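Long-range contacts in CurD (PDB 5KP7), which probably catalyses an acyl-transferring condensation of the hydroxymethylglutaryl-CoA synthase type and binds 4'-phosphopantetheine in its pocket: residues 220-225 with 241-246; 405-410 with 432-437; 28-33 with 206-211; 63-68 with 315-320. The protein carries 3 engineered substitutions. All blocks are in the same frame, centred on the assembly; numbering follows the deposited sequence. Where two conformers were deposited one is given.

Interaction 1: 220-225 with 241-246; sequences YEVMDT and LLSYLD. With PNS (4'-phosphopantetheine), chain E.
Tyr220 reaches Ser243 with its hydroxyl, and the hydrogen bond between Tyr220 OH and Ser243 OG, at 2.7 Å, is the tight point of this contact. Either oxygen could be the donor. The phenol gets there because CG sits between the backbone N and the carbonyl carbon (chi1 51°), which swings the ring from the loop to the helix. Ser243 OG lies obliquely to the ring, 3.6 Å from Tyr220 CZ, and it is also bonded to Tyr350 OH. Beside it Val222 CG1 approaches Ser243 OG at 4.0 Å, and Asp224 OD2 stands 4.2 Å from Ser243 CB. That carboxylate oxygen is tied instead to the hydroxyls of Ser240, Tyr350 and Ser352, while OD1 takes the N-H of Gly353, so both its oxygens have partners in this buried part.

In the thiolase-like fold of the HMG-CoA synthase family, this places the loop after strand 208-219 against one side of helix 237-258. Leu241 and Tyr244 point away from the loop and line the 4'-phosphopantetheine pocket; Tyr244 CB lies 3.8 Å from S44 of the phosphopantetheine.

Toward Asp246 the fit loosens. Tyr220 OH comes no nearer to Asp246 CB than 4.1 Å, and a water fills in between the polar groups: it donates to Asp246 OD2 at 2.6 Å and is held only weakly by Tyr220 OH. Here the helix also meets the chain of another protein, whose basic side chain forms a salt bridge with Asp246 OD1 and whose backbone bonds OD2.

Interaction 2: 405-410 with 432-437; sequences TRNVTL and AIKEFH. With SO4 (sulfate ion), chain C.
Val408 and Ile433 make an antiparallel hydrogen-bonded pair, followed by the non-hydrogen-bonded pair Thr409 and Ala432, which adds the short strand 408-409 to the hairpin of strands 428-434 and 437-442. That hairpin turns through a type I' turn from Lys434 to His437, and the turn is gripped from Arg406 and Asn407: Phe436 N donates almost straight (177°) to Arg406 O at 2.9 Å.

Asn407 bonds Glu435 twice. Its OD1 accepts from Glu435 N at 2.9 Å, the donor standing above the amide carbonyl plane, and its ND2 gives to Glu435 OE2 at 2.8 Å. The other carboxylate oxygen, OE1, meets Arg406 NH2 at 3.1 Å in a salt bridge at the guanidinium edge. Glu435 bends at chi2 (-61°), folding its carboxylate back toward both partners. Arg406 meanwhile lays its chain over one face of Phe436: CG sits 3.7 Å from the ring centroid, a CH-pi contact, and the guanidinium is inclined 48° to the ring. Pointing away from segment 405-410, Lys434 bonds through NZ, together with Lys439, a sulfate that probably came from the crystallisation liquor.

With both carboxylate oxygens of Glu435 bonded and one of them salt-bridged, its negative charge is probably well compensated although the residue is exposed.

Interaction 3: 28-33 with 206-211; sequences VGIEAL and HIFQID
Ile30 O accepts two backbone N-H groups at once, from Ile207 N at 2.9 Å and Phe208 N at 3.1 Å. Two successive residues thus face one partner, a classic beta bulge. It lies where strands 29-36 and 208-219 pair antiparallel in the large mixed sheet of this thiolase-like fold. A second bulge follows on the other flank of strand 29-36, with Glu31 and Ala32 both facing Leu200, and the chain turns a corner at Glu31.

Beyond the first bulge the pairing is regular: Ile30 N bonds Phe208 O at 2.9 Å, and Ile210 N bonds Val28 O. Between those bonds Gly29 faces Gln209 in a non-hydrogen-bonded pair. Its CA lies 3.3 Å from Phe208 O in a CA-H...O contact, at backbone angles (phi 156°, psi -148°) characteristic of glycine, and the two backbones close up here with no side chain between them.

The side chains of Ile30 and Phe208 share one face of the sheet, where helix 325-336 covers them through Leu330. Ile30 CD1 and CB both rest on Phe208 CB at 3.9 Å. With its CG anti to the backbone N (chi1 -168°), Phe208 carries most of its ring away from Ile30, and only CD2 stays against Ile30 CD1. At the corner, Glu31 runs side by side with His206, Glu31 CG lying 3.7 Å from His206 CD2. The carboxylate of Glu31 is engaged elsewhere, OE1 forming a salt bridge with Lys161 and a bond with Ser202. At the far end a water accepts from Val28 N at 3.1 Å and donates to Ile210 O at 2.8 Å.

Interaction 4: 63-68 with 315-320; sequences MKEKAV and CQQVGN. With PNS (4'-phosphopantetheine), chain E.
The carboxyl end of helix 309-318 meets the edge strand of a small mixed sheet where Glu65 and Ala67 turn their N-H groups to helix carbonyls. Lys64, Lys66 and Val68 make backbone bonds to the neighbouring strand 40-43 and its flanks on the other side, so strand 65-67 is held along both edges. Glu65 N reaches Gln316 O at 2.9 Å, almost straight onto the oxygen (C=O...N angle 164°). Ala67 N donates to Val318 O at 2.9 Å quite differently, from above the carbonyl plane. Gly319, with positive phi (90°), then leaves the helix.

The side chains fill in around these bonds. Lys64 stretches across Gln316, its CD 3.7 Å from Gln316 OE1, while Gln316 NE2 bonds Met62 O. Ala67 CB rests on Val318 CG1 at 3.9 Å. A water donates to both Glu65 OE1 (2.6 Å) and Gln317 OE1 (2.8 Å), joining these two acceptors. One end of each segment reaches the phosphopantetheine pocket: Met63 SD lies 3.7 Å from C30 of the ligand, and Asn320, a known binding residue fixed through OD1 by Met322 N, has its ND2 3.8 Å from the ligand's O40.

Carbonyls gather at this helix end, and the partial negative charge expected there may be unfavourable for the nearby carboxylate of Glu65; Arg383, which bonds Gln317 O and makes a long, weak ion pair with Glu65, probably offsets it.

Along the chain, interactions 3 and 4 cross, their segments alternating, whereas interaction 1 falls wholly between the two segments of interaction 4, and interaction 2 comes last. Strand 208-219 starts in interaction 3 and leads along its length to the loop of interaction 1, about 30 Å away between centres. Helix 325-336 packs on both interaction 3 and interaction 4, which lie on opposite sides of the chain's centre. Interactions 1 and 4, with nearest atoms about 8 Å apart, both touch the phosphopantetheine and thus bring distant parts of the sequence to one pocket. Interaction 2, in a separate three-stranded sheet about 37 Å from interaction 1 between centres, is a surface contact away from that site.

Interaction 1: 220-225 with 241-246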
# COMPACT_ATOMS: atom_id res chain seq x y z
N TYR A 220 4.68 10.74 13.96
CA TYR A 220 4.64 10.75 15.41
C TYR A 220 4.48 9.31 15.86
O TYR A 220 4.01 8.46 15.09
CB TYR A 220 3.51 11.63 15.95
CG TYR A 220 2.18 11.29 15.32
CD1 TYR A 220 1.80 11.88 14.14
CD2 TYR A 220 1.33 10.34 15.89
CE1 TYR A 220 0.62 11.54 13.51
CE2 TYR A 220 0.13 9.99 15.26
CZ TYR A 220 -0.21 10.59 14.08
OH TYR A 220 -1.42 10.32 13.41
N GLU A 221 4.88 9.02 17.11
CA GLU A 221 4.72 7.66 17.61
C GLU A 221 3.24 7.36 17.96
O GLU A 221 2.61 8.10 18.72
CB GLU A 221 5.61 7.41 18.83
CG GLU A 221 5.81 5.95 19.16
CD GLU A 221 4.67 5.34 19.95
OE1 GLU A 221 4.32 5.88 21.02
OE2 GLU A 221 4.13 4.30 19.53
N VAL A 222 2.72 6.29 17.38
CA VAL A 222 1.33 5.85 17.62
C VAL A 222 1.26 4.33 17.45
O VAL A 222 1.92 3.77 16.56
CB VAL A 222 0.36 6.58 16.68
CG1 VAL A 222 0.69 6.33 15.22
CG2 VAL A 222 -1.12 6.22 16.96
N MET A 223 0.48 3.66 18.30
CA MET A 223 0.34 2.20 18.21
C MET A 223 -0.85 1.79 17.37
O MET A 223 -1.72 1.03 17.83
CB MET A 223 0.26 1.61 19.63
CG MET A 223 1.57 1.73 20.37
SD MET A 223 2.93 0.81 19.69
CE MET A 223 2.36 -0.89 19.82
N ASP A 224 -0.90 2.26 16.13
CA ASP A 224 -2.03 1.94 15.28
C ASP A 224 -1.99 0.53 14.75
O ASP A 224 -2.95 -0.24 14.92
CB ASP A 224 -2.28 2.98 14.18
CG ASP A 224 -1.13 3.19 13.24
OD1 ASP A 224 0.06 3.15 13.64
OD2 ASP A 224 -1.45 3.51 12.06
N THR A 225 -0.89 0.17 14.14
CA THR A 225 -0.63 -1.24 13.88
C THR A 225 0.85 -1.43 14.02
O THR A 225 1.61 -0.46 13.88
CB THR A 225 -1.03 -1.73 12.47
OG1 THR A 225 -0.08 -1.32 11.52
CG2 THR A 225 -2.41 -1.28 12.02
N LEU A 241 -6.93 4.02 10.68
CA LEU A 241 -7.63 4.86 9.69
C LEU A 241 -7.66 6.34 10.11
O LEU A 241 -7.38 7.23 9.32
CB LEU A 241 -9.04 4.32 9.46
CG LEU A 241 -9.88 5.10 8.44
CD1 LEU A 241 -9.09 5.44 7.20
CD2 LEU A 241 -11.13 4.29 8.12
N LEU A 242 -7.97 6.60 11.38
CA LEU A 242 -7.95 7.99 11.87
C LEU A 242 -6.56 8.63 11.76
O LEU A 242 -6.43 9.80 11.42
CB LEU A 242 -8.50 8.08 13.31
CG LEU A 242 -9.94 7.59 13.47
CD1 LEU A 242 -10.28 7.34 14.94
CD2 LEU A 242 -10.94 8.52 12.84
N SER A 243 -5.52 7.86 12.04
CA SER A 243 -4.16 8.34 11.95
C SER A 243 -3.75 8.64 10.47
O SER A 243 -3.15 9.67 10.17
CB SER A 243 -3.21 7.31 12.58
OG SER A 243 -1.87 7.78 12.55
N TYR A 244 -4.13 7.74 9.57
CA TYR A 244 -3.95 7.95 8.13
C TYR A 244 -4.59 9.28 7.69
O TYR A 244 -3.99 10.08 6.97
CB TYR A 244 -4.56 6.79 7.37
CG TYR A 244 -4.42 6.80 5.84
CD1 TYR A 244 -5.15 7.67 5.05
CD2 TYR A 244 -3.60 5.89 5.20
CE1 TYR A 244 -5.05 7.64 3.68
CE2 TYR A 244 -3.49 5.86 3.80
CZ TYR A 244 -4.23 6.74 3.05
OH TYR A 244 -4.16 6.73 1.68
N LEU A 245 -5.83 9.51 8.13
CA LEU A 245 -6.54 10.74 7.78
C LEU A 245 -5.86 11.99 8.34
O LEU A 245 -5.72 12.98 7.62
CB LEU A 245 -7.99 10.65 8.26
CG LEU A 245 -8.85 9.65 7.49
CD1 LEU A 245 -10.12 9.29 8.26
CD2 LEU A 245 -9.20 10.19 6.14
N ASP A 246 -5.42 11.93 9.59
CA ASP A 246 -4.65 13.02 10.19
C ASP A 246 -3.37 13.30 9.38
O ASP A 246 -3.05 14.44 9.12
CB ASP A 246 -4.27 12.74 11.64
CG ASP A 246 -5.42 12.90 12.63
OD1 ASP A 246 -6.43 13.59 12.31
OD2 ASP A 246 -5.26 12.39 13.78
O23 PNS E . -14.95 -2.62 7.16
P24 PNS E . -14.04 -2.83 8.35
O26 PNS E . -14.56 -3.56 9.57
O27 PNS E . -12.73 -3.68 7.91
C28 PNS E . -11.98 -3.36 6.74
C29 PNS E . -11.49 -4.62 6.03
C30 PNS E . -10.48 -4.36 4.92
C31 PNS E . -12.26 -5.94 6.29
C32 PNS E . -10.39 -5.12 7.11
O33 PNS E . -9.72 -6.35 6.69
C34 PNS E . -9.25 -4.22 7.53
O35 PNS E . -9.43 -3.37 8.40
N36 PNS E . -8.11 -4.33 6.85
C37 PNS E . -7.15 -3.26 6.77
C38 PNS E . -6.19 -3.17 7.93
C39 PNS E . -5.32 -1.99 7.58
O40 PNS E . -4.28 -2.16 6.95
N41 PNS E . -5.77 -0.79 7.96
C42 PNS E . -5.00 0.40 7.66
C43 PNS E . -5.79 1.67 7.89
S44 PNS E . -4.62 3.01 7.55
O HOH W 1 -2.83 12.41 14.59

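Interaction 2: 405-410 with 432-437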
# COMPACT_ATOMS: atom_id res chain seq x y z
N THR A 405 13.49 -20.16 10.13
CA THR A 405 13.71 -21.49 9.59
C THR A 405 15.17 -21.71 9.22
O THR A 405 15.75 -20.91 8.50
CB THR A 405 12.80 -21.76 8.38
OG1 THR A 405 11.42 -21.72 8.82
CG2 THR A 405 13.11 -23.11 7.75
N ARG A 406 15.76 -22.78 9.76
CA ARG A 406 17.16 -23.11 9.50
C ARG A 406 17.33 -23.97 8.23
O ARG A 406 18.25 -23.75 7.46
CB ARG A 406 17.78 -23.81 10.71
CG ARG A 406 19.29 -23.99 10.61
CD ARG A 406 19.83 -24.94 11.63
NE ARG A 406 20.06 -24.29 12.88
CZ ARG A 406 21.26 -23.97 13.38
NH1 ARG A 406 21.30 -23.34 14.54
NH2 ARG A 406 22.41 -24.25 12.75
N ASN A 407 16.46 -24.96 8.06
CA ASN A 407 16.55 -25.89 6.90
C ASN A 407 15.16 -26.21 6.40
O ASN A 407 14.27 -26.57 7.18
CB ASN A 407 17.24 -27.18 7.29
CG ASN A 407 18.72 -26.97 7.60
OD1 ASN A 407 19.52 -26.77 6.69
ND2 ASN A 407 19.09 -27.07 8.87
N VAL A 408 14.95 -26.06 5.11
CA VAL A 408 13.71 -26.52 4.48
C VAL A 408 14.02 -26.77 3.00
O VAL A 408 14.82 -26.05 2.41
CB VAL A 408 12.53 -25.52 4.64
CG1 VAL A 408 12.85 -24.17 4.03
CG2 VAL A 408 11.23 -26.09 4.09
N THR A 409 13.38 -27.79 2.43
CA THR A 409 13.51 -28.07 0.99
C THR A 409 12.12 -28.00 0.40
O THR A 409 11.27 -28.80 0.77
CB THR A 409 14.12 -29.45 0.74
OG1 THR A 409 13.30 -30.44 1.36
CG2 THR A 409 15.47 -29.54 1.37
N LEU A 410 11.86 -27.04 -0.47
CA LEU A 410 10.49 -26.83 -0.95
C LEU A 410 10.04 -27.88 -1.98
O LEU A 410 10.79 -28.28 -2.87
CB LEU A 410 10.32 -25.43 -1.57
CG LEU A 410 10.18 -24.22 -0.65
CD1 LEU A 410 9.00 -24.39 0.26
CD2 LEU A 410 11.46 -23.96 0.14
N ALA A 432 15.20 -23.63 -1.38
CA ALA A 432 15.56 -24.23 -0.10
C ALA A 432 16.16 -23.19 0.81
O ALA A 432 16.62 -22.14 0.35
CB ALA A 432 16.57 -25.36 -0.28
N ILE A 433 16.18 -23.51 2.09
CA ILE A 433 17.03 -22.83 3.06
C ILE A 433 17.94 -23.91 3.63
O ILE A 433 17.48 -24.99 4.02
CB ILE A 433 16.23 -22.13 4.17
CG1 ILE A 433 15.17 -21.19 3.57
CG2 ILE A 433 17.17 -21.34 5.09
CD1 ILE A 433 14.23 -20.57 4.58
N LYS A 434 19.24 -23.64 3.65
CA LYS A 434 20.22 -24.61 4.14
C LYS A 434 21.13 -23.90 5.10
O LYS A 434 21.85 -22.98 4.73
CB LYS A 434 20.98 -25.23 2.97
CG LYS A 434 21.80 -26.43 3.42
CD LYS A 434 22.26 -27.30 2.27
CE LYS A 434 23.19 -26.57 1.34
NZ LYS A 434 23.85 -27.57 0.44
N GLU A 435 21.03 -24.27 6.37
CA GLU A 435 21.76 -23.58 7.44
C GLU A 435 21.60 -22.06 7.35
O GLU A 435 22.56 -21.30 7.37
CB GLU A 435 23.24 -24.01 7.45
CG GLU A 435 23.41 -25.51 7.71
CD GLU A 435 22.83 -25.92 9.06
OE1 GLU A 435 23.36 -25.44 10.07
OE2 GLU A 435 21.90 -26.76 9.11
N PHE A 436 20.32 -21.67 7.27
CA PHE A 436 19.88 -20.26 7.14
C PHE A 436 20.17 -19.59 5.81
O PHE A 436 19.64 -18.48 5.57
CB PHE A 436 20.42 -19.38 8.28
CG PHE A 436 20.12 -19.89 9.65
CD1 PHE A 436 18.81 -19.94 10.11
CD2 PHE A 436 21.14 -20.29 10.50
CE1 PHE A 436 18.55 -20.39 11.39
CE2 PHE A 436 20.87 -20.70 11.79
CZ PHE A 436 19.58 -20.76 12.24
N HIS A 437 20.93 -20.23 4.91
CA HIS A 437 21.24 -19.64 3.61
C HIS A 437 20.13 -19.93 2.65
O HIS A 437 19.79 -21.11 2.42
CB HIS A 437 22.55 -20.22 3.06
CG HIS A 437 23.08 -19.49 1.86
ND1 HIS A 437 23.90 -20.10 0.93
CD2 HIS A 437 22.98 -18.20 1.48
CE1 HIS A 437 24.26 -19.22 0.00
NE2 HIS A 437 23.73 -18.06 0.32
S SO4 C . 25.59 -25.28 -1.42
O1 SO4 C . 26.59 -25.58 -2.47
O2 SO4 C . 25.97 -25.95 -0.16
O3 SO4 C . 25.54 -23.81 -1.21
O4 SO4 C . 24.25 -25.75 -1.86

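Interaction 3: 28-33 with 206-211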
# COMPACT_ATOMS: atom_id res chain seq x y z
N VAL A 28 15.66 14.47 -12.14
CA VAL A 28 15.77 13.24 -11.35
C VAL A 28 14.40 12.57 -11.29
O VAL A 28 13.38 13.23 -11.35
CB VAL A 28 16.31 13.53 -9.93
CG1 VAL A 28 15.36 14.41 -9.13
CG2 VAL A 28 16.61 12.24 -9.15
N GLY A 29 14.42 11.26 -11.17
CA GLY A 29 13.22 10.49 -10.88
C GLY A 29 13.30 9.06 -11.32
O GLY A 29 14.40 8.46 -11.34
N ILE A 30 12.15 8.51 -11.70
CA ILE A 30 12.05 7.10 -11.99
C ILE A 30 12.32 6.91 -13.47
O ILE A 30 11.55 7.37 -14.30
CB ILE A 30 10.65 6.53 -11.61
CG1 ILE A 30 10.41 6.71 -10.10
CG2 ILE A 30 10.58 5.06 -11.97
CD1 ILE A 30 8.98 6.43 -9.66
N GLU A 31 13.44 6.23 -13.77
CA GLU A 31 13.83 5.85 -15.14
C GLU A 31 13.08 4.64 -15.64
O GLU A 31 12.75 4.54 -16.81
CB GLU A 31 15.36 5.59 -15.18
CG GLU A 31 15.87 5.04 -16.49
CD GLU A 31 17.38 4.86 -16.58
OE1 GLU A 31 18.13 5.61 -15.93
OE2 GLU A 31 17.80 3.97 -17.37
N ALA A 32 12.80 3.70 -14.74
CA ALA A 32 12.07 2.48 -15.09
C ALA A 32 11.34 1.95 -13.88
O ALA A 32 11.78 2.14 -12.75
CB ALA A 32 13.03 1.43 -15.65
N LEU A 33 10.17 1.33 -14.14
CA LEU A 33 9.34 0.80 -13.06
C LEU A 33 8.81 -0.54 -13.53
O LEU A 33 8.26 -0.66 -14.64
CB LEU A 33 8.16 1.76 -12.80
CG LEU A 33 7.17 1.44 -11.65
CD1 LEU A 33 6.40 2.68 -11.25
CD2 LEU A 33 6.17 0.35 -12.00
N HIS A 206 12.74 8.65 -17.31
CA HIS A 206 11.86 8.37 -18.43
C HIS A 206 10.40 8.15 -18.06
O HIS A 206 9.54 8.39 -18.91
CB HIS A 206 12.31 7.15 -19.23
CG HIS A 206 13.71 7.25 -19.75
ND1 HIS A 206 14.21 8.40 -20.33
CD2 HIS A 206 14.71 6.34 -19.81
CE1 HIS A 206 15.46 8.20 -20.69
NE2 HIS A 206 15.79 6.96 -20.38
N ILE A 207 10.13 7.66 -16.85
CA ILE A 207 8.75 7.36 -16.40
C ILE A 207 8.14 8.47 -15.54
O ILE A 207 7.01 8.91 -15.81
CB ILE A 207 8.68 6.03 -15.64
CG1 ILE A 207 9.22 4.86 -16.47
CG2 ILE A 207 7.26 5.74 -15.15
CD1 ILE A 207 8.53 4.64 -17.78
N PHE A 208 8.86 8.92 -14.50
CA PHE A 208 8.30 9.85 -13.52
C PHE A 208 9.33 10.88 -13.15
O PHE A 208 10.31 10.55 -12.47
CB PHE A 208 7.82 9.07 -12.27
CG PHE A 208 6.96 9.86 -11.29
CD1 PHE A 208 5.74 10.43 -11.67
CD2 PHE A 208 7.33 9.98 -9.94
CE1 PHE A 208 4.92 11.08 -10.74
CE2 PHE A 208 6.51 10.63 -9.02
CZ PHE A 208 5.30 11.18 -9.43
N GLN A 209 9.11 12.12 -13.58
CA GLN A 209 10.01 13.23 -13.34
C GLN A 209 9.61 13.88 -12.00
O GLN A 209 8.55 14.47 -11.92
CB GLN A 209 9.90 14.20 -14.54
CG GLN A 209 10.31 13.59 -15.90
CD GLN A 209 9.17 13.06 -16.81
OE1 GLN A 209 8.09 13.66 -16.92
NE2 GLN A 209 9.46 11.95 -17.55
N ILE A 210 10.46 13.76 -10.98
CA ILE A 210 10.18 14.29 -9.64
C ILE A 210 10.17 15.82 -9.59
O ILE A 210 11.01 16.47 -10.21
CB ILE A 210 11.20 13.69 -8.61
CG1 ILE A 210 10.88 12.22 -8.32
CG2 ILE A 210 11.28 14.49 -7.32
CD1 ILE A 210 9.67 11.97 -7.43
N ASP A 211 9.17 16.38 -8.90
CA ASP A 211 9.15 17.79 -8.52
C ASP A 211 10.10 18.00 -7.35
O ASP A 211 9.75 17.71 -6.20
CB ASP A 211 7.73 18.25 -8.16
CG ASP A 211 6.76 18.24 -9.36
OD1 ASP A 211 7.14 18.62 -10.50
OD2 ASP A 211 5.56 17.89 -9.15
O HOH W 2 13.32 16.43 -11.87

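Interaction 4: 63-68 with 315-320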
# COMPACT_ATOMS: atom_id res chain seq x y z
N MET A 63 -12.72 -3.93 -2.71
CA MET A 63 -11.74 -5.00 -2.74
C MET A 63 -12.22 -6.09 -3.70
O MET A 63 -13.42 -6.38 -3.75
CB MET A 63 -11.53 -5.56 -1.33
CG MET A 63 -11.11 -4.48 -0.33
SD MET A 63 -11.44 -4.87 1.42
CE MET A 63 -10.34 -6.24 1.56
N LYS A 64 -11.30 -6.65 -4.49
CA LYS A 64 -11.65 -7.64 -5.52
C LYS A 64 -10.85 -8.93 -5.32
O LYS A 64 -11.42 -10.02 -5.14
CB LYS A 64 -11.44 -7.09 -6.95
CG LYS A 64 -12.38 -5.95 -7.38
CD LYS A 64 -12.12 -5.45 -8.83
CE LYS A 64 -13.37 -4.86 -9.49
NZ LYS A 64 -13.34 -4.80 -11.00
N GLU A 65 -9.52 -8.81 -5.39
CA GLU A 65 -8.62 -9.96 -5.28
C GLU A 65 -7.42 -9.60 -4.44
O GLU A 65 -7.03 -8.44 -4.38
CB GLU A 65 -8.11 -10.38 -6.66
CG GLU A 65 -9.18 -10.81 -7.64
CD GLU A 65 -8.77 -10.62 -9.08
OE1 GLU A 65 -7.63 -10.16 -9.31
OE2 GLU A 65 -9.57 -10.95 -9.98
N LYS A 66 -6.83 -10.61 -3.80
CA LYS A 66 -5.52 -10.42 -3.20
C LYS A 66 -4.52 -11.43 -3.77
O LYS A 66 -4.84 -12.60 -3.99
CB LYS A 66 -5.56 -10.49 -1.68
CG LYS A 66 -5.96 -11.83 -1.07
CD LYS A 66 -5.61 -11.83 0.40
CE LYS A 66 -6.03 -13.12 1.09
NZ LYS A 66 -5.34 -13.20 2.40
N ALA A 67 -3.30 -10.95 -4.01
CA ALA A 67 -2.21 -11.87 -4.36
C ALA A 67 -1.81 -12.67 -3.16
O ALA A 67 -1.86 -12.17 -2.04
CB ALA A 67 -1.02 -11.08 -4.89
N VAL A 68 -1.31 -13.90 -3.38
CA VAL A 68 -0.93 -14.78 -2.25
C VAL A 68 0.42 -15.43 -2.60
O VAL A 68 0.51 -16.05 -3.64
CB VAL A 68 -1.98 -15.87 -2.01
CG1 VAL A 68 -1.62 -16.71 -0.80
CG2 VAL A 68 -3.35 -15.23 -1.79
N CYS A 315 -4.37 -1.96 -7.64
CA CYS A 315 -4.43 -2.20 -6.19
C CYS A 315 -5.53 -3.20 -5.84
O CYS A 315 -5.31 -4.08 -4.99
CB CYS A 315 -4.62 -0.87 -5.45
SG CYS A 315 -3.19 0.21 -5.55
N GLN A 316 -6.67 -3.12 -6.53
CA GLN A 316 -7.81 -4.03 -6.31
C GLN A 316 -7.52 -5.47 -6.68
O GLN A 316 -8.31 -6.33 -6.31
CB GLN A 316 -9.04 -3.62 -7.14
CG GLN A 316 -9.64 -2.33 -6.71
CD GLN A 316 -10.88 -2.01 -7.55
OE1 GLN A 316 -10.84 -1.98 -8.81
NE2 GLN A 316 -11.99 -1.83 -6.89
N GLN A 317 -6.49 -5.69 -7.50
CA GLN A 317 -6.12 -7.00 -7.99
C GLN A 317 -5.02 -7.69 -7.16
O GLN A 317 -4.78 -8.87 -7.31
CB GLN A 317 -5.65 -6.89 -9.44
CG GLN A 317 -6.80 -6.49 -10.36
CD GLN A 317 -6.34 -6.37 -11.79
OE1 GLN A 317 -6.00 -7.37 -12.42
NE2 GLN A 317 -6.29 -5.15 -12.30
N VAL A 318 -4.37 -6.93 -6.29
CA VAL A 318 -3.27 -7.46 -5.47
C VAL A 318 -3.53 -7.36 -3.97
O VAL A 318 -2.98 -8.16 -3.19
CB VAL A 318 -1.97 -6.74 -5.87
CG1 VAL A 318 -0.82 -7.23 -5.10
CG2 VAL A 318 -1.65 -7.00 -7.33
N GLY A 319 -4.32 -6.38 -3.54
CA GLY A 319 -4.55 -6.14 -2.11
C GLY A 319 -3.51 -5.18 -1.56
O GLY A 319 -2.78 -4.52 -2.31
N ASN A 320 -3.44 -5.06 -0.24
CA ASN A 320 -2.44 -4.18 0.36
C ASN A 320 -1.08 -4.90 0.27
O ASN A 320 -0.93 -5.98 0.87
CB ASN A 320 -2.81 -3.96 1.83
CG ASN A 320 -1.88 -3.02 2.56
OD1 ASN A 320 -0.95 -2.46 1.99
ND2 ASN A 320 -2.18 -2.80 3.82
O23 PNS E . -14.95 -2.62 7.16
P24 PNS E . -14.04 -2.83 8.35
O26 PNS E . -14.56 -3.56 9.57
O27 PNS E . -12.73 -3.68 7.91
C28 PNS E . -11.98 -3.36 6.74
C29 PNS E . -11.49 -4.62 6.03
C30 PNS E . -10.48 -4.36 4.92
C31 PNS E . -12.26 -5.94 6.29
C32 PNS E . -10.39 -5.12 7.11
O33 PNS E . -9.72 -6.35 6.69
C34 PNS E . -9.25 -4.22 7.53
O35 PNS E . -9.43 -3.37 8.40
N36 PNS E . -8.11 -4.33 6.85
C37 PNS E . -7.15 -3.26 6.77
C38 PNS E . -6.19 -3.17 7.93
C39 PNS E . -5.32 -1.99 7.58
O40 PNS E . -4.28 -2.16 6.95
N41 PNS E . -5.77 -0.79 7.96
C42 PNS E . -5.00 0.40 7.66
C43 PNS E . -5.79 1.67 7.89
S44 PNS E . -4.62 3.01 7.55
O HOH W 3 -6.40 -10.02 -11.64